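Local coordinates for protein aminotransferase, class III (Deinococcus radiodurans, PDB 3I4J) that probably acts as a pyridoxal-phosphate-dependent transaminase of class III, moving amino groups between substrates, at residues R121-T126 against P188-A193; L108-H113 against Y151-R156; Q337-Q342 against A424-L429; P341-V346 against L353-G358. The protein carries 1 engineered substitution. One frame throughout, in Å; residues are numbered along the deposited sequence.

Interaction 1 of 4, residues R121-T126 against P188-A193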
loop_
_atom_site.group_PDB
_atom_site.type_symbol
_atom_site.label_atom_id
_atom_site.label_comp_id
_atom_site.label_asym_id
_atom_site.label_seq_id
_atom_site.Cartn_x
_atom_site.Cartn_y
_atom_site.Cartn_z
ATOM N N ARG C 121 -29.362 -0.255 -5.583
ATOM C CA ARG C 121 -28.468 0.909 -5.547
ATOM C C ARG C 121 -27.021 0.461 -5.752
ATOM O O ARG C 121 -26.392 -0.054 -4.823
ATOM C CB ARG C 121 -28.585 1.619 -4.197
ATOM C CG ARG C 121 -29.931 2.301 -3.929
ATOM C CD ARG C 121 -29.909 2.932 -2.543
ATOM N NE ARG C 121 -31.104 3.712 -2.220
ATOM C CZ ARG C 121 -31.335 4.953 -2.641
ATOM N NH1 ARG C 121 -30.454 5.572 -3.413
ATOM N NH2 ARG C 121 -32.445 5.582 -2.274
ATOM N N PHE C 122 -26.489 0.677 -6.951
ATOM C CA PHE C 122 -25.126 0.247 -7.261
ATOM C C PHE C 122 -24.246 1.295 -7.940
ATOM O O PHE C 122 -23.022 1.175 -7.934
ATOM C CB PHE C 122 -25.182 -1.002 -8.144
ATOM C CG PHE C 122 -25.632 -0.738 -9.555
ATOM C CD1 PHE C 122 -24.704 -0.572 -10.580
ATOM C CD2 PHE C 122 -26.986 -0.654 -9.863
ATOM C CE1 PHE C 122 -25.115 -0.326 -11.887
ATOM C CE2 PHE C 122 -27.414 -0.407 -11.169
ATOM C CZ PHE C 122 -26.480 -0.244 -12.184
ATOM N N LYS C 123 -24.861 2.314 -8.528
ATOM C CA LYS C 123 -24.098 3.340 -9.228
ATOM C C LYS C 123 -23.310 4.280 -8.326
ATOM O O LYS C 123 -23.766 4.668 -7.250
ATOM C CB LYS C 123 -25.027 4.167 -10.120
ATOM C CG LYS C 123 -25.768 3.333 -11.152
ATOM C CD LYS C 123 -26.813 4.151 -11.901
ATOM C CE LYS C 123 -27.572 3.286 -12.895
ATOM N NZ LYS C 123 -28.676 4.044 -13.590
ATOM N N VAL C 124 -22.109 4.636 -8.775
ATOM C CA VAL C 124 -21.267 5.561 -8.037
ATOM C C VAL C 124 -21.008 6.746 -8.951
ATOM O O VAL C 124 -20.274 6.648 -9.929
ATOM C CB VAL C 124 -19.913 4.938 -7.635
ATOM C CG1 VAL C 124 -19.076 5.975 -6.884
ATOM C CG2 VAL C 124 -20.137 3.709 -6.759
ATOM N N ILE C 125 -21.652 7.864 -8.650
ATOM C CA ILE C 125 -21.476 9.058 -9.452
ATOM C C ILE C 125 -20.158 9.724 -9.101
ATOM O O ILE C 125 -19.834 9.876 -7.925
ATOM C CB ILE C 125 -22.599 10.083 -9.192
ATOM C CG1 ILE C 125 -23.951 9.479 -9.578
ATOM C CG2 ILE C 125 -22.325 11.369 -9.983
ATOM C CD1 ILE C 125 -25.141 10.325 -9.179
ATOM N N THR C 126 -19.389 10.081 -10.127
ATOM C CA THR C 126 -18.143 10.804 -9.935
ATOM C C THR C 126 -18.236 12.023 -10.845
ATOM O O THR C 126 -19.120 12.104 -11.696
ATOM C CB THR C 126 -16.886 9.951 -10.255
ATOM O OG1 THR C 126 -16.968 9.426 -11.583
ATOM C CG2 THR C 126 -16.770 8.804 -9.247
ATOM N N PRO C 188 -32.721 7.666 -9.140
ATOM C CA PRO C 188 -32.124 7.678 -7.802
ATOM C C PRO C 188 -32.081 6.333 -7.081
ATOM O O PRO C 188 -31.195 6.097 -6.257
ATOM C CB PRO C 188 -32.965 8.719 -7.053
ATOM C CG PRO C 188 -34.289 8.665 -7.763
ATOM C CD PRO C 188 -33.876 8.579 -9.209
ATOM N N GLU C 189 -33.024 5.448 -7.395
ATOM C CA GLU C 189 -33.072 4.148 -6.742
ATOM C C GLU C 189 -31.984 3.200 -7.236
ATOM O O GLU C 189 -31.823 2.101 -6.707
ATOM C CB GLU C 189 -34.454 3.504 -6.928
ATOM C CG GLU C 189 -34.793 3.018 -8.343
ATOM C CD GLU C 189 -34.961 4.141 -9.364
ATOM O OE1 GLU C 189 -35.277 5.284 -8.968
ATOM O OE2 GLU C 189 -34.793 3.868 -10.572
ATOM N N THR C 190 -31.242 3.622 -8.253
ATOM C CA THR C 190 -30.168 2.789 -8.791
ATOM C C THR C 190 -28.807 3.321 -8.350
ATOM O O THR C 190 -27.773 2.720 -8.642
ATOM C CB THR C 190 -30.196 2.755 -10.336
ATOM O OG1 THR C 190 -29.865 4.052 -10.858
ATOM C CG2 THR C 190 -31.585 2.355 -10.834
ATOM N N VAL C 191 -28.810 4.440 -7.633
ATOM C CA VAL C 191 -27.562 5.060 -7.191
ATOM C C VAL C 191 -27.149 4.783 -5.750
ATOM O O VAL C 191 -27.931 4.947 -4.813
ATOM C CB VAL C 191 -27.611 6.589 -7.396
ATOM C CG1 VAL C 191 -26.280 7.218 -7.003
ATOM C CG2 VAL C 191 -27.939 6.897 -8.841
ATOM N N ALA C 192 -25.888 4.392 -5.581
ATOM C CA ALA C 192 -25.359 4.095 -4.263
ATOM C C ALA C 192 -24.634 5.278 -3.636
ATOM O O ALA C 192 -24.726 5.503 -2.431
ATOM C CB ALA C 192 -24.409 2.892 -4.341
ATOM N N ALA C 193 -23.912 6.047 -4.442
ATOM C CA ALA C 193 -23.157 7.161 -3.881
ATOM C C ALA C 193 -22.723 8.209 -4.887
ATOM O O ALA C 193 -22.897 8.054 -6.094
ATOM C CB ALA C 193 -21.908 6.614 -3.162
#
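Thr190 O takes two backbone N-H groups from the facing chain, those of Phe122 and Lys123. Lys123 N lies 2.9 Å from Thr190 O in the carbonyl plane, whereas Phe122 N comes in well above that plane. Lys123 O repeats the pattern, accepting from Ala192 N at 2.7 Å and Ala193 N at 3.1 Å, and this doubling marks a beta bulge: the parallel register slips by one residue between the Lys123-Val191 and Val124-Ala193 pairs. Beyond it, Ile125 N bonds to Ala193 O at 2.8 Å.

Two long side chains grip the 188-191 turn. Arg121 brings NH1 to Val191 O at 3.0 Å, with the oxygen in the guanidinium plane, while Glu189 CA lies over one face of the group; Glu118 and Ala224 O hold other guanidinium nitrogens. Lys123, extended beyond CG, runs alongside Thr190 and places NZ 3.0 Å from Thr190 OG1. Glu186 forms a salt bridge with the same ammonium, and Gly187 O bonds to the threonine hydroxyl. Ile125 CD1 meets Val191 CG1 at 4.0 Å, the two side chains crossing at about a right angle.

The paired strands are neighbours in the mixed sheet of the large domain. Helix 178-186 packs on Ile125 and Val191, helix 98-115 touches Ala192 and Ala193, and strand 227-231 adjoins Ala193.

Interaction 2 of 4, residues L108-H113 against Y151-R156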
loop_
_atom_site.group_PDB
_atom_site.type_symbol
_atom_site.label_atom_id
_atom_site.label_comp_id
_atom_site.label_asym_id
_atom_site.label_seq_id
_atom_site.Cartn_x
_atom_site.Cartn_y
_atom_site.Cartn_z
ATOM N N LEU C 108 -17.710 -0.024 0.692
ATOM C CA LEU C 108 -18.562 0.297 1.836
ATOM C C LEU C 108 -19.899 0.913 1.414
ATOM O O LEU C 108 -20.948 0.565 1.956
ATOM C CB LEU C 108 -17.826 1.255 2.776
ATOM C CG LEU C 108 -18.562 1.704 4.041
ATOM C CD1 LEU C 108 -18.998 0.492 4.856
ATOM C CD2 LEU C 108 -17.637 2.599 4.861
ATOM N N ALA C 109 -19.857 1.838 0.459
ATOM C CA ALA C 109 -21.076 2.482 -0.019
ATOM C C ALA C 109 -22.011 1.431 -0.602
ATOM O O ALA C 109 -23.215 1.454 -0.351
ATOM C CB ALA C 109 -20.745 3.533 -1.069
ATOM N N ARG C 110 -21.452 0.505 -1.377
ATOM C CA ARG C 110 -22.247 -0.559 -1.981
ATOM C C ARG C 110 -22.801 -1.491 -0.906
ATOM O O ARG C 110 -23.998 -1.781 -0.890
ATOM C CB ARG C 110 -21.395 -1.346 -2.987
ATOM C CG ARG C 110 -22.017 -2.651 -3.506
ATOM C CD ARG C 110 -23.352 -2.456 -4.219
ATOM N NE ARG C 110 -23.897 -3.733 -4.692
ATOM C CZ ARG C 110 -25.141 -3.901 -5.137
ATOM N NH1 ARG C 110 -25.981 -2.876 -5.176
ATOM N NH2 ARG C 110 -25.552 -5.098 -5.539
ATOM N N GLN C 111 -21.942 -1.950 -0.001
ATOM C CA GLN C 111 -22.393 -2.847 1.060
ATOM C C GLN C 111 -23.484 -2.225 1.928
ATOM O O GLN C 111 -24.421 -2.905 2.338
ATOM C CB GLN C 111 -21.231 -3.267 1.963
ATOM C CG GLN C 111 -21.670 -4.260 3.034
ATOM C CD GLN C 111 -20.518 -4.835 3.827
ATOM O OE1 GLN C 111 -19.351 -4.575 3.529
ATOM N NE2 GLN C 111 -20.842 -5.628 4.845
ATOM N N TYR C 112 -23.351 -0.936 2.211
ATOM C CA TYR C 112 -24.328 -0.225 3.030
ATOM C C TYR C 112 -25.757 -0.441 2.518
ATOM O O TYR C 112 -26.653 -0.805 3.281
ATOM C CB TYR C 112 -24.001 1.270 3.035
ATOM C CG TYR C 112 -25.013 2.143 3.749
ATOM C CD1 TYR C 112 -25.053 2.205 5.141
ATOM C CD2 TYR C 112 -25.923 2.918 3.025
ATOM C CE1 TYR C 112 -25.977 3.023 5.802
ATOM C CE2 TYR C 112 -26.850 3.738 3.673
ATOM C CZ TYR C 112 -26.869 3.785 5.060
ATOM O OH TYR C 112 -27.770 4.602 5.709
ATOM N N HIS C 113 -25.966 -0.221 1.226
ATOM C CA HIS C 113 -27.294 -0.384 0.646
ATOM C C HIS C 113 -27.748 -1.832 0.563
ATOM O O HIS C 113 -28.937 -2.127 0.707
ATOM C CB HIS C 113 -27.331 0.288 -0.725
ATOM C CG HIS C 113 -27.184 1.773 -0.644
ATOM N ND1 HIS C 113 -26.190 2.464 -1.301
ATOM C CD2 HIS C 113 -27.862 2.691 0.086
ATOM C CE1 HIS C 113 -26.260 3.743 -0.977
ATOM N NE2 HIS C 113 -27.266 3.907 -0.136
ATOM N N TYR C 151 -21.133 -7.598 -5.488
ATOM C CA TYR C 151 -20.330 -6.455 -5.916
ATOM C C TYR C 151 -20.028 -6.383 -7.411
ATOM O O TYR C 151 -19.469 -5.400 -7.896
ATOM C CB TYR C 151 -19.035 -6.447 -5.107
ATOM C CG TYR C 151 -19.302 -6.287 -3.627
ATOM C CD1 TYR C 151 -19.431 -5.022 -3.058
ATOM C CD2 TYR C 151 -19.487 -7.402 -2.807
ATOM C CE1 TYR C 151 -19.742 -4.865 -1.706
ATOM C CE2 TYR C 151 -19.801 -7.258 -1.450
ATOM C CZ TYR C 151 -19.927 -5.988 -0.908
ATOM O OH TYR C 151 -20.237 -5.838 0.428
ATOM N N THR C 152 -20.410 -7.419 -8.148
ATOM C CA THR C 152 -20.177 -7.440 -9.586
ATOM C C THR C 152 -20.863 -6.294 -10.349
ATOM O O THR C 152 -20.421 -5.913 -11.430
ATOM C CB THR C 152 -20.653 -8.765 -10.189
ATOM O OG1 THR C 152 -20.564 -8.702 -11.618
ATOM C CG2 THR C 152 -22.075 -9.025 -9.789
ATOM N N PRO C 153 -21.965 -5.741 -9.812
ATOM C CA PRO C 153 -22.578 -4.651 -10.578
ATOM C C PRO C 153 -21.669 -3.430 -10.732
ATOM O O PRO C 153 -21.866 -2.618 -11.635
ATOM C CB PRO C 153 -23.858 -4.349 -9.793
ATOM C CG PRO C 153 -23.527 -4.802 -8.400
ATOM C CD PRO C 153 -22.785 -6.082 -8.638
ATOM N N LEU C 154 -20.675 -3.310 -9.855
ATOM C CA LEU C 154 -19.732 -2.195 -9.915
ATOM C C LEU C 154 -18.807 -2.324 -11.126
ATOM O O LEU C 154 -18.127 -1.367 -11.507
ATOM C CB LEU C 154 -18.899 -2.137 -8.628
ATOM C CG LEU C 154 -19.525 -1.499 -7.379
ATOM C CD1 LEU C 154 -20.963 -1.960 -7.193
ATOM C CD2 LEU C 154 -18.685 -1.862 -6.166
ATOM N N MET C 155 -18.792 -3.511 -11.732
ATOM C CA MET C 155 -17.952 -3.772 -12.898
ATOM C C MET C 155 -18.609 -3.269 -14.178
ATOM O O MET C 155 -17.952 -3.146 -15.208
ATOM C CB MET C 155 -17.692 -5.280 -13.055
ATOM C CG MET C 155 -16.992 -5.966 -11.887
ATOM S SD MET C 155 -16.772 -7.764 -12.190
ATOM C CE MET C 155 -15.141 -7.780 -12.873
ATOM N N ARG C 156 -19.907 -2.994 -14.120
ATOM C CA ARG C 156 -20.623 -2.525 -15.300
ATOM C C ARG C 156 -20.345 -1.062 -15.611
ATOM O O ARG C 156 -20.282 -0.229 -14.712
ATOM C CB ARG C 156 -22.130 -2.720 -15.129
ATOM C CG ARG C 156 -22.564 -4.169 -14.960
ATOM C CD ARG C 156 -24.011 -4.343 -15.400
ATOM N NE ARG C 156 -24.954 -3.657 -14.523
ATOM C CZ ARG C 156 -25.431 -4.167 -13.391
ATOM N NH1 ARG C 156 -25.053 -5.373 -12.994
ATOM N NH2 ARG C 156 -26.294 -3.472 -12.659
#
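The guanidinium of Arg110 has Pro153 CG over one face, 3.3 Å above its plane and displaced toward the rim, with NH2 the nearest atom to that carbon at 3.5 Å. Leu154 CD1 approaches the same group obliquely. The Tyr151 ring stands almost perpendicular to the guanidinium, the two planes 85° apart, and receives Arg110 CG obliquely at CD1, 3.5 Å away.

A bend at chi2 (59°) turns Arg110 CD off the extended course and onto Leu154 CD1, 3.8 Å away, while CG stays against the tyrosine ring. The polar end is bound beyond these two segments: NE donates to Leu150 O, while NH1 reaches Pro119 O and Arg121 O. These carbonyls fix the rotation of the guanidinium against the proline.

Farther along the ring, Tyr151 OH lies against the Gln111 chain, nearest to CB at 3.2 Å, with the amide plane turned 83° from the ring. Gln111 NE2 bonds to Glu115, and Lys107 makes a cation-pi contact with the ring. An alanine in place of Tyr151 would probably open a gap beside Arg110 CG and Gln111 CB and deprive Lys107 of its aromatic partner.

Here a short 3-10 turn, 152-155, packs on helix 98-115 through one arginine that is apolar along its stem and hydrogen-bonded at its tip. The helix and turn belong to the large, sheet-centred domain of a fold type I pyridoxal-phosphate enzyme, as expected for the class III family.

Interaction 3 of 4, residues Q337-Q342 against A424-L429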
loop_
_atom_site.group_PDB
_atom_site.type_symbol
_atom_site.label_atom_id
_atom_site.label_comp_id
_atom_site.label_asym_id
_atom_site.label_seq_id
_atom_site.Cartn_x
_atom_site.Cartn_y
_atom_site.Cartn_z
ATOM N N GLN C 337 1.132 36.985 -13.148
ATOM C CA GLN C 337 0.368 36.991 -14.398
ATOM C C GLN C 337 0.621 38.225 -15.259
ATOM O O GLN C 337 0.558 38.154 -16.486
ATOM C CB GLN C 337 -1.135 36.894 -14.125
ATOM C CG GLN C 337 -1.590 35.621 -13.448
ATOM C CD GLN C 337 -3.104 35.500 -13.442
ATOM O OE1 GLN C 337 -3.711 35.065 -14.422
ATOM N NE2 GLN C 337 -3.721 35.907 -12.343
ATOM N N ALA C 338 0.889 39.357 -14.616
ATOM C CA ALA C 338 1.146 40.600 -15.333
ATOM C C ALA C 338 2.365 40.443 -16.229
ATOM O O ALA C 338 2.383 40.900 -17.372
ATOM C CB ALA C 338 1.374 41.733 -14.340
ATOM N N ARG C 339 3.384 39.787 -15.690
ATOM C CA ARG C 339 4.628 39.550 -16.401
ATOM C C ARG C 339 4.486 38.363 -17.348
ATOM O O ARG C 339 5.083 38.336 -18.430
ATOM C CB ARG C 339 5.730 39.299 -15.366
ATOM C CG ARG C 339 7.110 38.957 -15.891
ATOM C CD ARG C 339 8.097 39.093 -14.735
ATOM N NE ARG C 339 9.327 38.324 -14.894
ATOM C CZ ARG C 339 10.174 38.444 -15.910
ATOM N NH1 ARG C 339 9.933 39.308 -16.890
ATOM N NH2 ARG C 339 11.277 37.707 -15.931
ATOM N N PHE C 340 3.680 37.386 -16.944
ATOM C CA PHE C 340 3.474 36.190 -17.753
ATOM C C PHE C 340 2.000 35.929 -18.028
ATOM O O PHE C 340 1.378 35.077 -17.389
ATOM C CB PHE C 340 4.094 34.984 -17.051
ATOM C CG PHE C 340 5.567 35.128 -16.811
ATOM C CD1 PHE C 340 6.469 35.024 -17.865
ATOM C CD2 PHE C 340 6.050 35.424 -15.542
ATOM C CE1 PHE C 340 7.833 35.215 -17.659
ATOM C CE2 PHE C 340 7.415 35.618 -15.324
ATOM C CZ PHE C 340 8.305 35.513 -16.385
ATOM N N PRO C 341 1.422 36.663 -18.991
ATOM C CA PRO C 341 0.009 36.484 -19.331
ATOM C C PRO C 341 -0.318 35.116 -19.928
ATOM O O PRO C 341 -1.476 34.834 -20.234
ATOM C CB PRO C 341 -0.272 37.651 -20.286
ATOM C CG PRO C 341 1.065 37.926 -20.909
ATOM C CD PRO C 341 2.009 37.790 -19.738
ATOM N N GLN C 342 0.697 34.275 -20.110
ATOM C CA GLN C 342 0.463 32.929 -20.624
ATOM C C GLN C 342 -0.191 32.136 -19.498
ATOM O O GLN C 342 -0.698 31.033 -19.705
ATOM C CB GLN C 342 1.769 32.249 -21.048
ATOM C CG GLN C 342 2.442 32.888 -22.252
ATOM C CD GLN C 342 3.400 33.998 -21.871
ATOM O OE1 GLN C 342 3.309 34.571 -20.787
ATOM N NE2 GLN C 342 4.319 34.318 -22.774
ATOM N N ALA C 424 11.790 30.094 -13.832
ATOM C CA ALA C 424 11.412 29.003 -14.722
ATOM C C ALA C 424 10.516 29.529 -15.838
ATOM O O ALA C 424 10.682 29.170 -17.006
ATOM C CB ALA C 424 10.682 27.911 -13.936
ATOM N N LEU C 425 9.559 30.376 -15.471
ATOM C CA LEU C 425 8.648 30.957 -16.451
ATOM C C LEU C 425 9.442 31.810 -17.436
ATOM O O LEU C 425 9.148 31.827 -18.631
ATOM C CB LEU C 425 7.586 31.810 -15.749
ATOM C CG LEU C 425 6.548 31.043 -14.924
ATOM C CD1 LEU C 425 5.704 32.013 -14.105
ATOM C CD2 LEU C 425 5.671 30.220 -15.855
ATOM N N GLU C 426 10.451 32.510 -16.927
ATOM C CA GLU C 426 11.298 33.351 -17.763
ATOM C C GLU C 426 12.091 32.496 -18.754
ATOM O O GLU C 426 12.200 32.838 -19.931
ATOM C CB GLU C 426 12.260 34.161 -16.888
ATOM C CG GLU C 426 13.355 34.907 -17.649
ATOM C CD GLU C 426 12.810 35.951 -18.603
ATOM O OE1 GLU C 426 12.018 36.810 -18.161
ATOM O OE2 GLU C 426 13.177 35.918 -19.798
ATOM N N ASP C 427 12.641 31.383 -18.274
ATOM C CA ASP C 427 13.423 30.496 -19.129
ATOM C C ASP C 427 12.601 29.949 -20.295
ATOM O O ASP C 427 13.046 29.962 -21.443
ATOM C CB ASP C 427 13.982 29.311 -18.326
ATOM C CG ASP C 427 14.823 29.743 -17.139
ATOM O OD1 ASP C 427 15.584 30.724 -17.267
ATOM O OD2 ASP C 427 14.735 29.085 -16.079
ATOM N N VAL C 428 11.397 29.472 -19.994
ATOM C CA VAL C 428 10.526 28.896 -21.011
ATOM C C VAL C 428 9.765 29.928 -21.838
ATOM O O VAL C 428 9.714 29.832 -23.064
ATOM C CB VAL C 428 9.502 27.930 -20.372
ATOM C CG1 VAL C 428 8.620 27.314 -21.444
ATOM C CG2 VAL C 428 10.232 26.846 -19.596
ATOM N N LEU C 429 9.177 30.911 -21.168
ATOM C CA LEU C 429 8.402 31.941 -21.850
ATOM C C LEU C 429 9.248 33.146 -22.248
ATOM O O LEU C 429 10.442 33.183 -21.889
ATOM C CB LEU C 429 7.247 32.396 -20.953
ATOM C CG LEU C 429 6.312 31.294 -20.446
ATOM C CD1 LEU C 429 5.342 31.873 -19.429
ATOM C CD2 LEU C 429 5.567 30.672 -21.615
#
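Phe340 and Leu425 mark the nearest backbone approach, their CA atoms 7.5 Å apart, where the chain leaving helix 318-339 meets the last turn of helix 411-428. Leu425 CB sits over the centre of the Phe340 ring, 3.7 Å from the centroid and 5° off the ring normal, a CH-pi contact. The opposite face carries Arg339 CG, displaced toward the rim, leaving the ring sandwiched between its own neighbour and the helix. Leu425 CD1 touches Phe340 CD2 at 3.7 Å, and Leu429 CD1 comes obliquely to Phe340 CD1 at the same distance. Leu429 also meets Gln342 tip to tip, its CD1 lying 3.6 Å from Gln342 OE1.

An alanine at Phe340 would probably leave a gap beneath Leu425 and strip Leu429 of its aromatic neighbour.

On the outer side, Arg339, extended as far as NE, has NH2 beside Glu426 OE1, which lies at the guanidinium edge, near its plane. The hydrogen bond of this salt bridge is weak (128° at the proton), and its 2.5 Å is shorter than expected, so the length is doubtful. The contact sets an apolar centre beside one charged pair, which solvent would probably partly screen.

Interaction 4 of 4, residues P341-V346 against L353-G358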
loop_
_atom_site.group_PDB
_atom_site.type_symbol
_atom_site.label_atom_id
_atom_site.label_comp_id
_atom_site.label_asym_id
_atom_site.label_seq_id
_atom_site.Cartn_x
_atom_site.Cartn_y
_atom_site.Cartn_z
ATOM N N PRO C 341 1.422 36.663 -18.991
ATOM C CA PRO C 341 0.009 36.484 -19.331
ATOM C C PRO C 341 -0.318 35.116 -19.928
ATOM O O PRO C 341 -1.476 34.834 -20.234
ATOM C CB PRO C 341 -0.272 37.651 -20.286
ATOM C CG PRO C 341 1.065 37.926 -20.909
ATOM C CD PRO C 341 2.009 37.790 -19.738
ATOM N N GLN C 342 0.697 34.275 -20.110
ATOM C CA GLN C 342 0.463 32.929 -20.624
ATOM C C GLN C 342 -0.191 32.136 -19.498
ATOM O O GLN C 342 -0.698 31.033 -19.705
ATOM C CB GLN C 342 1.769 32.249 -21.048
ATOM C CG GLN C 342 2.442 32.888 -22.252
ATOM C CD GLN C 342 3.400 33.998 -21.871
ATOM O OE1 GLN C 342 3.309 34.571 -20.787
ATOM N NE2 GLN C 342 4.319 34.318 -22.774
ATOM N N MET C 343 -0.158 32.709 -18.298
ATOM C CA MET C 343 -0.787 32.091 -17.135
ATOM C C MET C 343 -2.282 32.396 -17.312
ATOM O O MET C 343 -2.773 33.431 -16.856
ATOM C CB MET C 343 -0.244 32.721 -15.839
ATOM C CG MET C 343 1.256 32.473 -15.583
ATOM S SD MET C 343 1.945 33.326 -14.122
ATOM C CE MET C 343 1.480 32.167 -12.800
ATOM N N MET C 344 -2.977 31.492 -18.003
ATOM C CA MET C 344 -4.406 31.618 -18.312
ATOM C C MET C 344 -5.288 31.799 -17.086
ATOM O O MET C 344 -6.265 32.550 -17.111
ATOM C CB MET C 344 -4.886 30.376 -19.074
ATOM C CG MET C 344 -4.107 30.055 -20.346
ATOM S SD MET C 344 -4.624 31.011 -21.783
ATOM C CE MET C 344 -5.425 29.765 -22.725
ATOM N N GLN C 345 -4.950 31.091 -16.014
ATOM C CA GLN C 345 -5.722 31.167 -14.788
ATOM C C GLN C 345 -4.889 30.718 -13.597
ATOM O O GLN C 345 -4.045 29.828 -13.717
ATOM C CB GLN C 345 -6.975 30.290 -14.912
ATOM C CG GLN C 345 -7.863 30.271 -13.678
ATOM C CD GLN C 345 -9.213 29.628 -13.949
ATOM O OE1 GLN C 345 -9.293 28.538 -14.519
ATOM N NE2 GLN C 345 -10.282 30.300 -13.538
ATOM N N VAL C 346 -5.123 31.359 -12.458
ATOM C CA VAL C 346 -4.426 31.038 -11.221
ATOM C C VAL C 346 -5.493 30.774 -10.168
ATOM O O VAL C 346 -6.449 31.541 -10.037
ATOM C CB VAL C 346 -3.514 32.200 -10.765
ATOM C CG1 VAL C 346 -4.325 33.472 -10.603
ATOM C CG2 VAL C 346 -2.834 31.841 -9.452
ATOM N N LEU C 353 -2.657 24.893 -4.832
ATOM C CA LEU C 353 -2.834 25.901 -5.871
ATOM C C LEU C 353 -2.603 25.350 -7.265
ATOM O O LEU C 353 -1.975 24.307 -7.434
ATOM C CB LEU C 353 -1.884 27.078 -5.625
ATOM C CG LEU C 353 -1.941 27.738 -4.243
ATOM C CD1 LEU C 353 -0.899 27.107 -3.318
ATOM C CD2 LEU C 353 -1.687 29.230 -4.384
ATOM N N GLY C 354 -3.108 26.067 -8.264
ATOM C CA GLY C 354 -2.941 25.623 -9.632
ATOM C C GLY C 354 -2.739 26.771 -10.596
ATOM O O GLY C 354 -3.234 27.880 -10.381
ATOM N N VAL C 355 -1.989 26.498 -11.657
ATOM C CA VAL C 355 -1.712 27.483 -12.693
ATOM C C VAL C 355 -2.023 26.831 -14.027
ATOM O O VAL C 355 -1.476 25.776 -14.353
ATOM C CB VAL C 355 -0.219 27.914 -12.680
ATOM C CG1 VAL C 355 0.059 28.881 -13.830
ATOM C CG2 VAL C 355 0.121 28.567 -11.354
ATOM N N VAL C 356 -2.930 27.440 -14.785
ATOM C CA VAL C 356 -3.297 26.922 -16.095
ATOM C C VAL C 356 -2.532 27.745 -17.124
ATOM O O VAL C 356 -2.592 28.976 -17.114
ATOM C CB VAL C 356 -4.812 27.056 -16.339
ATOM C CG1 VAL C 356 -5.167 26.535 -17.725
ATOM C CG2 VAL C 356 -5.571 26.293 -15.265
ATOM N N LEU C 357 -1.808 27.063 -18.004
ATOM C CA LEU C 357 -1.001 27.738 -19.012
ATOM C C LEU C 357 -1.541 27.585 -20.429
ATOM O O LEU C 357 -2.225 26.610 -20.744
ATOM C CB LEU C 357 0.427 27.200 -18.955
ATOM C CG LEU C 357 1.109 27.338 -17.592
ATOM C CD1 LEU C 357 2.324 26.431 -17.532
ATOM C CD2 LEU C 357 1.490 28.791 -17.355
ATOM N N GLY C 358 -1.213 28.557 -21.278
ATOM C CA GLY C 358 -1.651 28.537 -22.664
ATOM C C GLY C 358 -0.895 29.560 -23.494
ATOM O O GLY C 358 -0.052 30.287 -22.967
#
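Met343 and Leu357 lie side by side and point the same way, and a bend at chi3 (83°) turns the methionine CE to Val355 CG1, 3.7 Å away. Met344 sets out with CG beside its backbone N (chi1 -55°), and that carbon comes 3.4 Å from Gly358 N. Farther out, Met344 CE packs against the glycine backbone, 4.0 Å from Gly358 CA.

Strands 343-349 and 352-357 form an antiparallel beta hairpin, interrupted by a classic beta bulge in which Met344 and Gln345 both face Val356. Val356 O lies 2.7 Å from Met344 N and 3.4 Å from Gln345 N, both weak bonds. Regular pairing resumes at Val356 N, which donates to Gln345 O at 2.8 Å in a nearly straight bond (175°). Before the bulge, Met343 is the centre of an inverse gamma turn, and Gly358 N bonds to Gln342 O at 3.0 Å.

Met343, Val346, Val355 and Leu357 point to one face of the hairpin, where helix 318-339 packs on Val346 and Leu425 touches Met343. Gln345 and Val356 share the other face, their CB atoms 4.1 Å apart. Strand 400-403 adds the third strand, pairing with 352-357.

From the N terminus, helix 98-115 first supplies 108-113, which folds onto 151-156 in interaction 2. Segment 121-126 lies within that loop but pairs with 188-193 beyond it, so interactions 1 and 2 cross along the chain. They also touch in space, with their centres 9 Å apart and Phe122 meeting Arg156, tying helix, turn and mixed sheet together. Both loops close before 337-342 begins. Interactions 3 and 4 share Pro341 and Gln342: the short hairpin of interaction 4 closes first, within the long loop that interaction 3 closes at the C-terminal helix. This second pair lies about 35 to 47 Å from the first, measured between centres.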